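PDB 1XKL: salicylic acid-binding protein 2 from Nicotiana tabacum, which hydrolyses methyl salicylate to salicylic acid and methanol, releasing the active hormone needed for systemic acquired resistance in plant defence. Local coordinates for residues 106-111 / 225-230; 100-105 / 203-208; 134-139 / 147-152; 47-52 / 176-181. All coordinates share one frame; numbering follows the deposited sequence.

Interaction 1: 106-111 / 225-230; sequences AFMPDS and IGVTEA. With STH (2-amino-4H-1,3-benzoxathiin-4-ol), chain E.
Apolar contacts carry the meeting of 106-111, the loop that follows strand 98-104, with 225-230, the turn leading from helix 215-225 into the edge strand 229-233. M108, a selenomethionine, runs straight from the backbone, CG anti to the backbone N (chi1 -176°), and bends only at its last torsion, so that its methyl enters the turn. There CE lies 3.4 Å from V227 CG1, tighter than ordinary van der Waals contact, the two side chains crossing at about a right angle. The same methyl comes within 3.7 Å of I225 CB. I225 covers the loop backbone as well, its CG2 resting 3.4 Å from P109 O, and D110 CB also touching CG2.

Polar links lie beyond the pair: M108 N is hydrogen-bonded to Q221 OE1 of the helix, and D110 OD1 to H113 ND1.

At the ligand, the neighbouring F107, whose CB points away from the turn, offers its ring edge to the bound benzoxathiin, CE1 3.5 Å from STH O8. No hydrogen bond joins the two segments, and the carbonyl oxygens of M108 and P109 are buried without a partner; between the two segments cohesion is apolar, carried by the M108 methyl and by I225 and V227.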
loop_
_atom_site.group_PDB
_atom_site.type_symbol
_atom_site.label_atom_id
_atom_site.label_comp_id
_atom_site.label_asym_id
_atom_site.label_seq_id
_atom_site.Cartn_x
_atom_site.Cartn_y
_atom_site.Cartn_z
ATOM N N ALA A 106 -4.553 -14.453 36.260
ATOM C CA ALA A 106 -5.710 -13.822 35.666
ATOM C C ALA A 106 -6.336 -12.726 36.513
ATOM O O ALA A 106 -5.873 -12.404 37.620
ATOM C CB ALA A 106 -6.763 -14.885 35.388
ATOM N N PHE A 107 -7.395 -12.146 35.959
ATOM C CA PHE A 107 -8.172 -11.137 36.654
ATOM C C PHE A 107 -9.333 -11.955 37.180
ATOM O O PHE A 107 -10.069 -12.567 36.407
ATOM C CB PHE A 107 -8.682 -10.064 35.693
ATOM C CG PHE A 107 -7.629 -9.089 35.260
ATOM C CD1 PHE A 107 -7.351 -8.908 33.907
ATOM C CD2 PHE A 107 -6.921 -8.342 36.202
ATOM C CE1 PHE A 107 -6.386 -7.999 33.495
ATOM C CE2 PHE A 107 -5.951 -7.426 35.801
ATOM C CZ PHE A 107 -5.680 -7.252 34.443
HETATM N N MSE A 108 -9.480 -11.988 38.497
HETATM C CA MSE A 108 -10.546 -12.745 39.133
HETATM C C MSE A 108 -11.534 -11.783 39.776
HETATM O O MSE A 108 -11.203 -11.108 40.751
HETATM C CB MSE A 108 -9.936 -13.676 40.188
HETATM C CG MSE A 108 -10.923 -14.599 40.863
HETATM SE SE MSE A 108 -10.015 -15.711 42.130
HETATM C CE MSE A 108 -9.391 -14.305 43.313
ATOM N N PRO A 109 -12.764 -11.715 39.243
ATOM C CA PRO A 109 -13.824 -10.833 39.745
ATOM C C PRO A 109 -14.477 -11.351 41.018
ATOM O O PRO A 109 -14.115 -12.410 41.526
ATOM C CB PRO A 109 -14.849 -10.815 38.602
ATOM C CG PRO A 109 -14.263 -11.707 37.511
ATOM C CD PRO A 109 -13.291 -12.600 38.195
ATOM N N ASP A 110 -15.441 -10.580 41.516
ATOM C CA ASP A 110 -16.227 -10.957 42.683
ATOM C C ASP A 110 -17.671 -10.562 42.400
ATOM O O ASP A 110 -17.993 -10.131 41.287
ATOM C CB ASP A 110 -15.691 -10.317 43.987
ATOM C CG ASP A 110 -15.850 -8.793 44.054
ATOM O OD1 ASP A 110 -15.274 -8.212 44.995
ATOM O OD2 ASP A 110 -16.531 -8.171 43.218
ATOM N N SER A 111 -18.538 -10.740 43.388
ATOM C CA SER A 111 -19.951 -10.414 43.237
ATOM C C SER A 111 -20.318 -9.106 43.939
ATOM O O SER A 111 -21.272 -8.432 43.554
ATOM C CB SER A 111 -20.811 -11.552 43.796
ATOM O OG SER A 111 -20.445 -11.857 45.130
ATOM N N ILE A 225 -10.214 -10.733 47.176
ATOM C CA ILE A 225 -11.337 -11.418 46.557
ATOM C C ILE A 225 -11.551 -12.815 47.132
ATOM O O ILE A 225 -12.684 -13.289 47.203
ATOM C CB ILE A 225 -11.133 -11.507 45.039
ATOM C CG1 ILE A 225 -10.941 -10.099 44.472
ATOM C CG2 ILE A 225 -12.329 -12.187 44.391
ATOM C CD1 ILE A 225 -10.219 -10.071 43.161
ATOM N N GLY A 226 -10.469 -13.473 47.537
ATOM C CA GLY A 226 -10.586 -14.804 48.117
ATOM C C GLY A 226 -10.610 -15.969 47.141
ATOM O O GLY A 226 -11.144 -15.856 46.043
ATOM N N VAL A 227 -10.037 -17.098 47.549
ATOM C CA VAL A 227 -9.992 -18.287 46.701
ATOM C C VAL A 227 -10.086 -19.556 47.531
ATOM O O VAL A 227 -9.790 -19.551 48.724
ATOM C CB VAL A 227 -8.681 -18.360 45.910
ATOM C CG1 VAL A 227 -8.564 -17.167 44.976
ATOM C CG2 VAL A 227 -7.511 -18.404 46.879
ATOM N N THR A 228 -10.493 -20.647 46.899
ATOM C CA THR A 228 -10.595 -21.904 47.609
ATOM C C THR A 228 -9.190 -22.416 47.877
ATOM O O THR A 228 -8.916 -22.993 48.927
ATOM C CB THR A 228 -11.365 -22.951 46.789
ATOM O OG1 THR A 228 -12.665 -22.442 46.467
ATOM C CG2 THR A 228 -11.515 -24.238 47.584
ATOM N N GLU A 229 -8.294 -22.180 46.927
ATOM C CA GLU A 229 -6.920 -22.630 47.063
ATOM C C GLU A 229 -5.996 -21.746 46.239
ATOM O O GLU A 229 -6.380 -21.260 45.182
ATOM C CB GLU A 229 -6.814 -24.074 46.583
ATOM C CG GLU A 229 -5.618 -24.825 47.109
ATOM C CD GLU A 229 -5.439 -26.165 46.426
ATOM O OE1 GLU A 229 -6.457 -26.765 46.019
ATOM O OE2 GLU A 229 -4.282 -26.618 46.305
ATOM N N ALA A 230 -4.779 -21.537 46.730
ATOM C CA ALA A 230 -3.804 -20.728 46.018
ATOM C C ALA A 230 -2.588 -21.577 45.679
ATOM O O ALA A 230 -1.953 -22.161 46.564
ATOM C CB ALA A 230 -3.385 -19.533 46.858
HETATM C C8 STH E . -4.982 -8.801 29.857
HETATM O O8 STH E . -6.194 -8.193 29.972
HETATM C C1 STH E . -3.736 -8.179 30.390
HETATM C C2 STH E . -2.439 -8.882 30.230
HETATM C C3 STH E . -1.252 -8.285 30.740
HETATM C C4 STH E . -1.302 -7.005 31.377
HETATM C C5 STH E . -2.545 -6.317 31.529
HETATM C C6 STH E . -3.738 -6.885 31.034
HETATM C C7 STH E . -3.551 -10.895 29.421
HETATM O O2 STH E . -2.355 -10.156 29.611
HETATM N N7 STH E . -3.355 -11.745 28.341
HETATM S S7 STH E . -4.919 -10.059 29.237
#

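Interaction 2: 100-105 / 203-208; sequences AAVFLA and VYIVCT
Strands 100-104 and 203-207 run parallel, 4.6 Å apart at their axes and inclined by 20°, with V102, F103 and L104 in register with V203, Y204 and I205. The backbone ladder alternates: V203 N donates to A101 O and I205 N to F103 O, while F103 N reaches V203 O at 2.7 Å and A105 N reaches I205 O. I205 N meets F103 O from above the carbonyl plane; the other three bonds lie nearly along the C=O axis. These are neighbouring strands of the parallel sheet of the alpha/beta hydrolase fold, whose C-terminal ends carry the catalytic loops, and the A105 side chain accordingly touches the charge-relay residue D210.

On the face bearing V102, L104 and I205, V102 CG1 meets I205 CD1 at 3.7 Å, and L104 CD1 touches both I205 CG2 and C207 SG, each at 3.8 Å; helix 245-258 covers this side. On the other face Y204, CG anti to the backbone N (chi1 -161°), lays its ring across the neighbouring strand, so that F103 O stands 3.6 Å above the ring centre. CD2 packs against F103 CB, and the phenol OH hydrogen-bonds to A106 O. The F103 ring turns its edge to V203 O.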
loop_
_atom_site.group_PDB
_atom_site.type_symbol
_atom_site.label_atom_id
_atom_site.label_comp_id
_atom_site.label_asym_id
_atom_site.label_seq_id
_atom_site.Cartn_x
_atom_site.Cartn_y
_atom_site.Cartn_z
ATOM N N ALA A 100 -14.361 -26.851 38.988
ATOM C CA ALA A 100 -13.610 -25.774 39.592
ATOM C C ALA A 100 -13.169 -24.807 38.515
ATOM O O ALA A 100 -13.078 -25.167 37.338
ATOM C CB ALA A 100 -12.395 -26.330 40.318
ATOM N N ALA A 101 -12.898 -23.578 38.930
ATOM C CA ALA A 101 -12.447 -22.540 38.024
ATOM C C ALA A 101 -11.024 -22.185 38.413
ATOM O O ALA A 101 -10.750 -21.848 39.563
ATOM C CB ALA A 101 -13.356 -21.312 38.140
ATOM N N VAL A 102 -10.116 -22.270 37.452
ATOM C CA VAL A 102 -8.717 -21.974 37.703
ATOM C C VAL A 102 -8.328 -20.649 37.055
ATOM O O VAL A 102 -8.542 -20.444 35.852
ATOM C CB VAL A 102 -7.810 -23.102 37.144
ATOM C CG1 VAL A 102 -6.360 -22.850 37.517
ATOM C CG2 VAL A 102 -8.272 -24.443 37.694
ATOM N N PHE A 103 -7.765 -19.755 37.862
ATOM C CA PHE A 103 -7.336 -18.448 37.395
ATOM C C PHE A 103 -5.821 -18.384 37.349
ATOM O O PHE A 103 -5.159 -18.245 38.377
ATOM C CB PHE A 103 -7.901 -17.337 38.309
ATOM C CG PHE A 103 -9.411 -17.267 38.320
ATOM C CD1 PHE A 103 -10.158 -18.152 39.090
ATOM C CD2 PHE A 103 -10.083 -16.343 37.519
ATOM C CE1 PHE A 103 -11.550 -18.120 39.060
ATOM C CE2 PHE A 103 -11.472 -16.304 37.482
ATOM C CZ PHE A 103 -12.207 -17.192 38.250
ATOM N N LEU A 104 -5.277 -18.508 36.145
ATOM C CA LEU A 104 -3.831 -18.478 35.943
ATOM C C LEU A 104 -3.400 -17.043 35.683
ATOM O O LEU A 104 -3.691 -16.490 34.622
ATOM C CB LEU A 104 -3.457 -19.359 34.743
ATOM C CG LEU A 104 -2.005 -19.324 34.287
ATOM C CD1 LEU A 104 -1.093 -19.907 35.378
ATOM C CD2 LEU A 104 -1.881 -20.139 32.996
ATOM N N ALA A 105 -2.715 -16.447 36.659
ATOM C CA ALA A 105 -2.247 -15.073 36.557
ATOM C C ALA A 105 -3.317 -14.274 35.817
ATOM O O ALA A 105 -3.030 -13.530 34.885
ATOM C CB ALA A 105 -0.929 -15.022 35.802
ATOM N N VAL A 203 -9.575 -21.511 42.108
ATOM C CA VAL A 203 -8.180 -21.822 42.356
ATOM C C VAL A 203 -7.348 -20.774 41.630
ATOM O O VAL A 203 -7.552 -20.525 40.437
ATOM C CB VAL A 203 -7.824 -23.239 41.813
ATOM C CG1 VAL A 203 -6.371 -23.564 42.097
ATOM C CG2 VAL A 203 -8.732 -24.278 42.448
ATOM N N TYR A 204 -6.424 -20.136 42.341
ATOM C CA TYR A 204 -5.591 -19.133 41.701
ATOM C C TYR A 204 -4.144 -19.606 41.607
ATOM O O TYR A 204 -3.527 -19.955 42.619
ATOM C CB TYR A 204 -5.661 -17.802 42.470
ATOM C CG TYR A 204 -5.216 -16.621 41.639
ATOM C CD1 TYR A 204 -3.879 -16.462 41.287
ATOM C CD2 TYR A 204 -6.139 -15.689 41.160
ATOM C CE1 TYR A 204 -3.472 -15.410 40.477
ATOM C CE2 TYR A 204 -5.741 -14.625 40.346
ATOM C CZ TYR A 204 -4.411 -14.491 40.010
ATOM O OH TYR A 204 -3.989 -13.446 39.222
ATOM N N ILE A 205 -3.616 -19.652 40.385
ATOM C CA ILE A 205 -2.233 -20.064 40.181
ATOM C C ILE A 205 -1.429 -18.802 39.962
ATOM O O ILE A 205 -1.618 -18.085 38.976
ATOM C CB ILE A 205 -2.062 -21.023 38.948
ATOM C CG1 ILE A 205 -2.912 -22.277 39.130
ATOM C CG2 ILE A 205 -0.608 -21.434 38.807
ATOM C CD1 ILE A 205 -2.741 -23.325 38.022
ATOM N N VAL A 206 -0.548 -18.521 40.912
ATOM C CA VAL A 206 0.297 -17.336 40.876
ATOM C C VAL A 206 1.594 -17.572 40.124
ATOM O O VAL A 206 2.249 -18.598 40.313
ATOM C CB VAL A 206 0.681 -16.886 42.304
ATOM C CG1 VAL A 206 1.640 -15.704 42.230
ATOM C CG2 VAL A 206 -0.566 -16.526 43.092
ATOM N N CYS A 207 1.965 -16.604 39.290
ATOM C CA CYS A 207 3.201 -16.664 38.523
ATOM C C CYS A 207 4.113 -15.576 39.093
ATOM O O CYS A 207 4.037 -14.405 38.709
ATOM C CB CYS A 207 2.908 -16.442 37.031
ATOM S SG CYS A 207 1.834 -17.736 36.329
ATOM N N THR A 208 4.965 -15.996 40.034
ATOM C CA THR A 208 5.890 -15.123 40.756
ATOM C C THR A 208 6.699 -14.139 39.930
ATOM O O THR A 208 7.011 -13.049 40.405
ATOM C CB THR A 208 6.896 -15.949 41.628
ATOM O OG1 THR A 208 7.886 -16.556 40.790
ATOM C CG2 THR A 208 6.170 -17.039 42.404
#

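Interaction 3: 134-139 / 147-152; sequences TQFLPY and TSMFFG. With STH (2-amino-4H-1,3-benzoxathiin-4-ol), chain E.
A short antiparallel hairpin, strand 135-138 against strand 147-150, projects in the region inserted into the alpha/beta hydrolase core and helps to wall the ligand pocket. Its backbone is held by two hydrogen-bonded pairs. Q135 with F150 exchanges both bonds at 2.9 Å, whereas in L137 with S148 the S148 N to L137 O bond is shorter, 2.7 Å and nearly along the C=O axis.

The close packing is between F136 and M149. Selenomethionine M149 leaves its strand with CG anti to the backbone N and runs beside the F136 ring, pointing the same way; CG is 3.6 Å from F136 CE1, and SE forms an oblique Met-aromatic contact 5.0 Å from the ring centroid. Bent at chi3 (63°), the chain then turns away and brings CE 3.8 Å from STH O8. Two residues on, F151 sets its CZ 3.6 Å from STH C2, while T134 packs CG2 over F150 O.

The looser part lies at the exposed side chains of Q135 and L137. Q135 runs alongside F150, only NE2 approaching the ring edge, and F150 is itself packed on P178. Here one water donates to Q135 O and is hydrogen-bonded to OG of the buried S148. Y139 closes the far end, directing its ring edge at S148 N while its OH bonds to L52 O. Toward the ligand the hairpin thus presents apolar atoms, M149 CE and F151 CZ, with F136 backing the M149 chain.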
loop_
_atom_site.group_PDB
_atom_site.type_symbol
_atom_site.label_atom_id
_atom_site.label_comp_id
_atom_site.label_asym_id
_atom_site.label_seq_id
_atom_site.Cartn_x
_atom_site.Cartn_y
_atom_site.Cartn_z
ATOM N N THR A 134 2.079 -0.442 23.968
ATOM C CA THR A 134 0.716 -0.938 23.815
ATOM C C THR A 134 -0.189 0.175 23.283
ATOM O O THR A 134 -0.077 1.323 23.711
ATOM C CB THR A 134 0.161 -1.440 25.154
ATOM O OG1 THR A 134 0.935 -2.561 25.599
ATOM C CG2 THR A 134 -1.291 -1.854 25.002
ATOM N N GLN A 135 -1.085 -0.166 22.360
ATOM C CA GLN A 135 -1.986 0.814 21.765
ATOM C C GLN A 135 -3.403 0.820 22.314
ATOM O O GLN A 135 -4.083 -0.203 22.331
ATOM C CB GLN A 135 -2.089 0.614 20.255
ATOM C CG GLN A 135 -0.843 0.927 19.459
ATOM C CD GLN A 135 -1.146 1.023 17.974
ATOM O OE1 GLN A 135 -1.885 1.915 17.534
ATOM N NE2 GLN A 135 -0.589 0.100 17.193
ATOM N N PHE A 136 -3.853 1.994 22.738
ATOM C CA PHE A 136 -5.202 2.165 23.255
ATOM C C PHE A 136 -5.936 3.123 22.316
ATOM O O PHE A 136 -5.711 4.333 22.351
ATOM C CB PHE A 136 -5.142 2.735 24.675
ATOM C CG PHE A 136 -4.765 1.721 25.718
ATOM C CD1 PHE A 136 -5.709 0.817 26.192
ATOM C CD2 PHE A 136 -3.463 1.650 26.207
ATOM C CE1 PHE A 136 -5.364 -0.152 27.133
ATOM C CE2 PHE A 136 -3.106 0.684 27.150
ATOM C CZ PHE A 136 -4.061 -0.217 27.613
ATOM N N LEU A 137 -6.802 2.578 21.467
ATOM C CA LEU A 137 -7.549 3.396 20.512
ATOM C C LEU A 137 -9.051 3.352 20.773
ATOM O O LEU A 137 -9.599 2.319 21.153
ATOM C CB LEU A 137 -7.266 2.923 19.083
ATOM C CG LEU A 137 -5.794 2.879 18.652
ATOM C CD1 LEU A 137 -5.672 2.115 17.346
ATOM C CD2 LEU A 137 -5.242 4.293 18.515
ATOM N N PRO A 138 -9.739 4.490 20.586
ATOM C CA PRO A 138 -11.185 4.544 20.806
ATOM C C PRO A 138 -11.916 4.090 19.556
ATOM O O PRO A 138 -11.488 4.395 18.444
ATOM C CB PRO A 138 -11.424 6.019 21.095
ATOM C CG PRO A 138 -10.454 6.678 20.163
ATOM C CD PRO A 138 -9.193 5.843 20.366
ATOM N N TYR A 139 -13.004 3.350 19.723
ATOM C CA TYR A 139 -13.765 2.907 18.570
ATOM C C TYR A 139 -15.252 3.004 18.861
ATOM O O TYR A 139 -16.082 2.518 18.096
ATOM C CB TYR A 139 -13.384 1.473 18.162
ATOM C CG TYR A 139 -13.755 0.384 19.144
ATOM C CD1 TYR A 139 -12.886 0.007 20.169
ATOM C CD2 TYR A 139 -14.962 -0.300 19.018
ATOM C CE1 TYR A 139 -13.213 -1.037 21.044
ATOM C CE2 TYR A 139 -15.301 -1.335 19.879
ATOM C CZ TYR A 139 -14.422 -1.703 20.888
ATOM O OH TYR A 139 -14.768 -2.744 21.726
ATOM N N THR A 147 -13.027 1.400 24.050
ATOM C CA THR A 147 -11.585 1.468 23.837
ATOM C C THR A 147 -10.994 0.098 23.505
ATOM O O THR A 147 -11.360 -0.903 24.118
ATOM C CB THR A 147 -10.878 2.018 25.103
ATOM O OG1 THR A 147 -11.379 3.327 25.398
ATOM C CG2 THR A 147 -9.372 2.093 24.894
ATOM N N SER A 148 -10.085 0.056 22.535
ATOM C CA SER A 148 -9.443 -1.198 22.156
ATOM C C SER A 148 -8.027 -1.215 22.717
ATOM O O SER A 148 -7.409 -0.161 22.887
ATOM C CB SER A 148 -9.407 -1.357 20.625
ATOM O OG SER A 148 -8.613 -0.355 20.012
HETATM N N MSE A 149 -7.528 -2.409 23.024
HETATM C CA MSE A 149 -6.184 -2.574 23.566
HETATM C C MSE A 149 -5.398 -3.515 22.657
HETATM O O MSE A 149 -5.870 -4.603 22.334
HETATM C CB MSE A 149 -6.262 -3.154 24.984
HETATM C CG MSE A 149 -4.917 -3.395 25.645
HETATM SE SE MSE A 149 -5.098 -4.086 27.466
HETATM C CE MSE A 149 -5.978 -5.757 27.037
ATOM N N PHE A 150 -4.211 -3.092 22.238
ATOM C CA PHE A 150 -3.388 -3.912 21.352
ATOM C C PHE A 150 -1.944 -3.926 21.814
ATOM O O PHE A 150 -1.226 -2.934 21.676
ATOM C CB PHE A 150 -3.482 -3.382 19.915
ATOM C CG PHE A 150 -2.745 -4.219 18.896
ATOM C CD1 PHE A 150 -2.772 -5.606 18.959
ATOM C CD2 PHE A 150 -2.055 -3.612 17.850
ATOM C CE1 PHE A 150 -2.123 -6.382 17.994
ATOM C CE2 PHE A 150 -1.402 -4.380 16.878
ATOM C CZ PHE A 150 -1.438 -5.765 16.955
ATOM N N PHE A 151 -1.521 -5.053 22.381
ATOM C CA PHE A 151 -0.153 -5.191 22.870
ATOM C C PHE A 151 0.860 -4.928 21.759
ATOM O O PHE A 151 0.663 -5.338 20.617
ATOM C CB PHE A 151 0.081 -6.599 23.439
ATOM C CG PHE A 151 -0.801 -6.945 24.605
ATOM C CD1 PHE A 151 -1.293 -5.944 25.443
ATOM C CD2 PHE A 151 -1.113 -8.270 24.890
ATOM C CE1 PHE A 151 -2.081 -6.262 26.548
ATOM C CE2 PHE A 151 -1.899 -8.599 25.992
ATOM C CZ PHE A 151 -2.386 -7.589 26.825
ATOM N N GLY A 152 1.935 -4.230 22.106
ATOM C CA GLY A 152 2.975 -3.941 21.140
ATOM C C GLY A 152 4.100 -4.938 21.342
ATOM O O GLY A 152 4.112 -5.652 22.348
HETATM C C8 STH E . -4.982 -8.801 29.857
HETATM O O8 STH E . -6.194 -8.193 29.972
HETATM C C1 STH E . -3.736 -8.179 30.390
HETATM C C2 STH E . -2.439 -8.882 30.230
HETATM C C3 STH E . -1.252 -8.285 30.740
HETATM C C4 STH E . -1.302 -7.005 31.377
HETATM C C5 STH E . -2.545 -6.317 31.529
HETATM C C6 STH E . -3.738 -6.885 31.034
HETATM C C7 STH E . -3.551 -10.895 29.421
HETATM O O2 STH E . -2.355 -10.156 29.611
HETATM N N7 STH E . -3.355 -11.745 28.341
HETATM S S7 STH E . -4.919 -10.059 29.237
HETATM O O HOH W 1 -6.006 -0.691 20.309
#

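Interaction 4: 47-52 / 176-181; sequences RKIEEL and VRPSSL
R177 NH1 is held by two backbone carbonyls, D45 O and G43 O. The other terminal nitrogen, NH2, reaches across to R47 O at 3.0 Å, a weak bond bent to 133° with the oxygen at the edge of the guanidinium plane. R177 attains this position by a chain bent at chi3 (63°), and three backbone carbonyls meet its two terminal nitrogens, which would be expected to stabilise its charge. The R47 side chain leads away from R177 and pairs instead with D45 in a salt bridge.

Two loops of the alpha/beta hydrolase meet here: one follows strand 33-36 of the core sheet, the other links helices 166-175 and 183-188 and passes close to the ligand, which L181 touches.

The apolar half of the contact belongs to I49. CG1 stands anti to the backbone N (chi1 -177°), and the chain then turns at chi2 so that CD1 presses end-on against the backbone of S179, 3.4 Å from S179 C, with S180 CB 4.0 Å away. CG2, in the crowded position between the backbone N and the carbonyl carbon, reaches over to P178 CG at 4.1 Å, the two side chains crossing obliquely. I49 opens a short 3-10 turn, 49-51; K48 N, just before the turn, donates to E51 OE2 at 2.8 Å, from above the carboxylate plane. On the second loop S180 OG is hydrogen-bonded to T147 O and F182 N, and S179 pairs through its backbone with M149. L46 of the second subunit packs on K48 and R177.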
loop_
_atom_site.group_PDB
_atom_site.type_symbol
_atom_site.label_atom_id
_atom_site.label_comp_id
_atom_site.label_asym_id
_atom_site.label_seq_id
_atom_site.Cartn_x
_atom_site.Cartn_y
_atom_site.Cartn_z
ATOM N N ARG A 47 -14.457 -12.241 13.484
ATOM C CA ARG A 47 -15.056 -11.004 13.986
ATOM C C ARG A 47 -13.944 -10.006 14.307
ATOM O O ARG A 47 -12.809 -10.397 14.593
ATOM C CB ARG A 47 -15.896 -11.283 15.242
ATOM C CG ARG A 47 -17.306 -11.788 14.958
ATOM C CD ARG A 47 -17.957 -12.418 16.182
ATOM N NE ARG A 47 -17.325 -13.695 16.505
ATOM C CZ ARG A 47 -17.896 -14.663 17.211
ATOM N NH1 ARG A 47 -19.123 -14.525 17.691
ATOM N NH2 ARG A 47 -17.246 -15.790 17.421
ATOM N N LYS A 48 -14.277 -8.720 14.227
ATOM C CA LYS A 48 -13.340 -7.635 14.513
ATOM C C LYS A 48 -13.644 -7.072 15.894
ATOM O O LYS A 48 -14.789 -7.096 16.345
ATOM C CB LYS A 48 -13.482 -6.512 13.481
ATOM C CG LYS A 48 -13.124 -6.912 12.060
ATOM C CD LYS A 48 -13.380 -5.767 11.085
ATOM C CE LYS A 48 -13.063 -6.182 9.648
ATOM N NZ LYS A 48 -13.867 -7.360 9.186
ATOM N N ILE A 49 -12.616 -6.553 16.553
ATOM C CA ILE A 49 -12.769 -5.992 17.885
ATOM C C ILE A 49 -13.816 -4.876 17.934
ATOM O O ILE A 49 -14.488 -4.701 18.947
ATOM C CB ILE A 49 -11.423 -5.452 18.406
ATOM C CG1 ILE A 49 -11.588 -4.935 19.840
ATOM C CG2 ILE A 49 -10.912 -4.350 17.494
ATOM C CD1 ILE A 49 -12.032 -6.002 20.830
ATOM N N GLU A 50 -13.957 -4.132 16.838
ATOM C CA GLU A 50 -14.923 -3.036 16.776
ATOM C C GLU A 50 -16.370 -3.526 16.799
ATOM O O GLU A 50 -17.299 -2.734 16.954
ATOM C CB GLU A 50 -14.702 -2.195 15.513
ATOM C CG GLU A 50 -13.358 -1.480 15.438
ATOM C CD GLU A 50 -12.227 -2.362 14.924
ATOM O OE1 GLU A 50 -11.076 -1.878 14.898
ATOM O OE2 GLU A 50 -12.484 -3.524 14.539
ATOM N N GLU A 51 -16.568 -4.828 16.638
ATOM C CA GLU A 51 -17.915 -5.386 16.648
ATOM C C GLU A 51 -18.316 -5.799 18.053
ATOM O O GLU A 51 -19.465 -6.162 18.295
ATOM C CB GLU A 51 -17.988 -6.610 15.733
ATOM C CG GLU A 51 -17.678 -6.322 14.276
ATOM C CD GLU A 51 -17.558 -7.585 13.448
ATOM O OE1 GLU A 51 -18.502 -8.399 13.458
ATOM O OE2 GLU A 51 -16.516 -7.761 12.783
ATOM N N LEU A 52 -17.368 -5.750 18.984
ATOM C CA LEU A 52 -17.651 -6.146 20.359
ATOM C C LEU A 52 -17.731 -4.930 21.267
ATOM O O LEU A 52 -16.816 -4.111 21.303
ATOM C CB LEU A 52 -16.557 -7.088 20.873
ATOM C CG LEU A 52 -16.084 -8.209 19.943
ATOM C CD1 LEU A 52 -15.031 -9.053 20.658
ATOM C CD2 LEU A 52 -17.270 -9.070 19.535
ATOM N N VAL A 176 -0.759 -11.956 17.791
ATOM C CA VAL A 176 -1.518 -11.061 18.659
ATOM C C VAL A 176 -2.455 -10.153 17.883
ATOM O O VAL A 176 -2.112 -9.652 16.820
ATOM C CB VAL A 176 -0.601 -10.170 19.538
ATOM C CG1 VAL A 176 0.096 -11.023 20.582
ATOM C CG2 VAL A 176 0.401 -9.421 18.681
ATOM N N ARG A 177 -3.650 -9.952 18.423
ATOM C CA ARG A 177 -4.627 -9.092 17.787
ATOM C C ARG A 177 -5.175 -8.113 18.814
ATOM O O ARG A 177 -5.029 -8.314 20.023
ATOM C CB ARG A 177 -5.770 -9.931 17.206
ATOM C CG ARG A 177 -5.356 -10.883 16.077
ATOM C CD ARG A 177 -6.515 -11.792 15.695
ATOM N NE ARG A 177 -7.639 -11.030 15.160
ATOM C CZ ARG A 177 -8.842 -11.536 14.917
ATOM N NH1 ARG A 177 -9.092 -12.812 15.163
ATOM N NH2 ARG A 177 -9.803 -10.765 14.427
ATOM N N PRO A 178 -5.809 -7.028 18.349
ATOM C CA PRO A 178 -6.355 -6.066 19.309
ATOM C C PRO A 178 -7.540 -6.630 20.081
ATOM O O PRO A 178 -8.298 -7.438 19.555
ATOM C CB PRO A 178 -6.746 -4.876 18.429
ATOM C CG PRO A 178 -7.034 -5.513 17.086
ATOM C CD PRO A 178 -5.941 -6.547 16.962
ATOM N N SER A 179 -7.680 -6.247 21.345
ATOM C CA SER A 179 -8.828 -6.705 22.111
ATOM C C SER A 179 -9.343 -5.525 22.932
ATOM O O SER A 179 -9.306 -4.386 22.459
ATOM C CB SER A 179 -8.482 -7.919 23.000
ATOM O OG SER A 179 -7.776 -7.577 24.174
ATOM N N SER A 180 -9.800 -5.772 24.153
ATOM C CA SER A 180 -10.342 -4.691 24.972
ATOM C C SER A 180 -10.485 -5.190 26.396
ATOM O O SER A 180 -10.562 -6.394 26.618
ATOM C CB SER A 180 -11.713 -4.287 24.406
ATOM O OG SER A 180 -12.356 -3.284 25.173
ATOM N N LEU A 181 -10.487 -4.276 27.361
ATOM C CA LEU A 181 -10.670 -4.667 28.756
ATOM C C LEU A 181 -12.151 -4.507 29.053
ATOM O O LEU A 181 -12.624 -4.890 30.119
ATOM C CB LEU A 181 -9.855 -3.771 29.694
ATOM C CG LEU A 181 -8.334 -3.893 29.627
ATOM C CD1 LEU A 181 -7.682 -2.941 30.624
ATOM C CD2 LEU A 181 -7.935 -5.328 29.931
#

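Overall arrangement
From the N terminus, 47-52 waits more than 120 residues for its partner 176-181, so interaction 4 closes a long loop. Inside it lies the short hairpin of interaction 3, which touches interaction 4 through M149 and S179 and through Y139 and L52. Segments 100-105 and 106-111 also start within that loop, but their partners at 203-208 and 225-230 lie beyond 181; interactions 1 and 2 therefore cross interaction 4, and they cross each other. Interaction 3 is nested within all three. Interaction 2 pairs two strands inside the core sheet; interaction 1 sets the loop after strand 98-104 against the turn before edge strand 229-233. Interactions 1, 3 and 4 all reach the ligand.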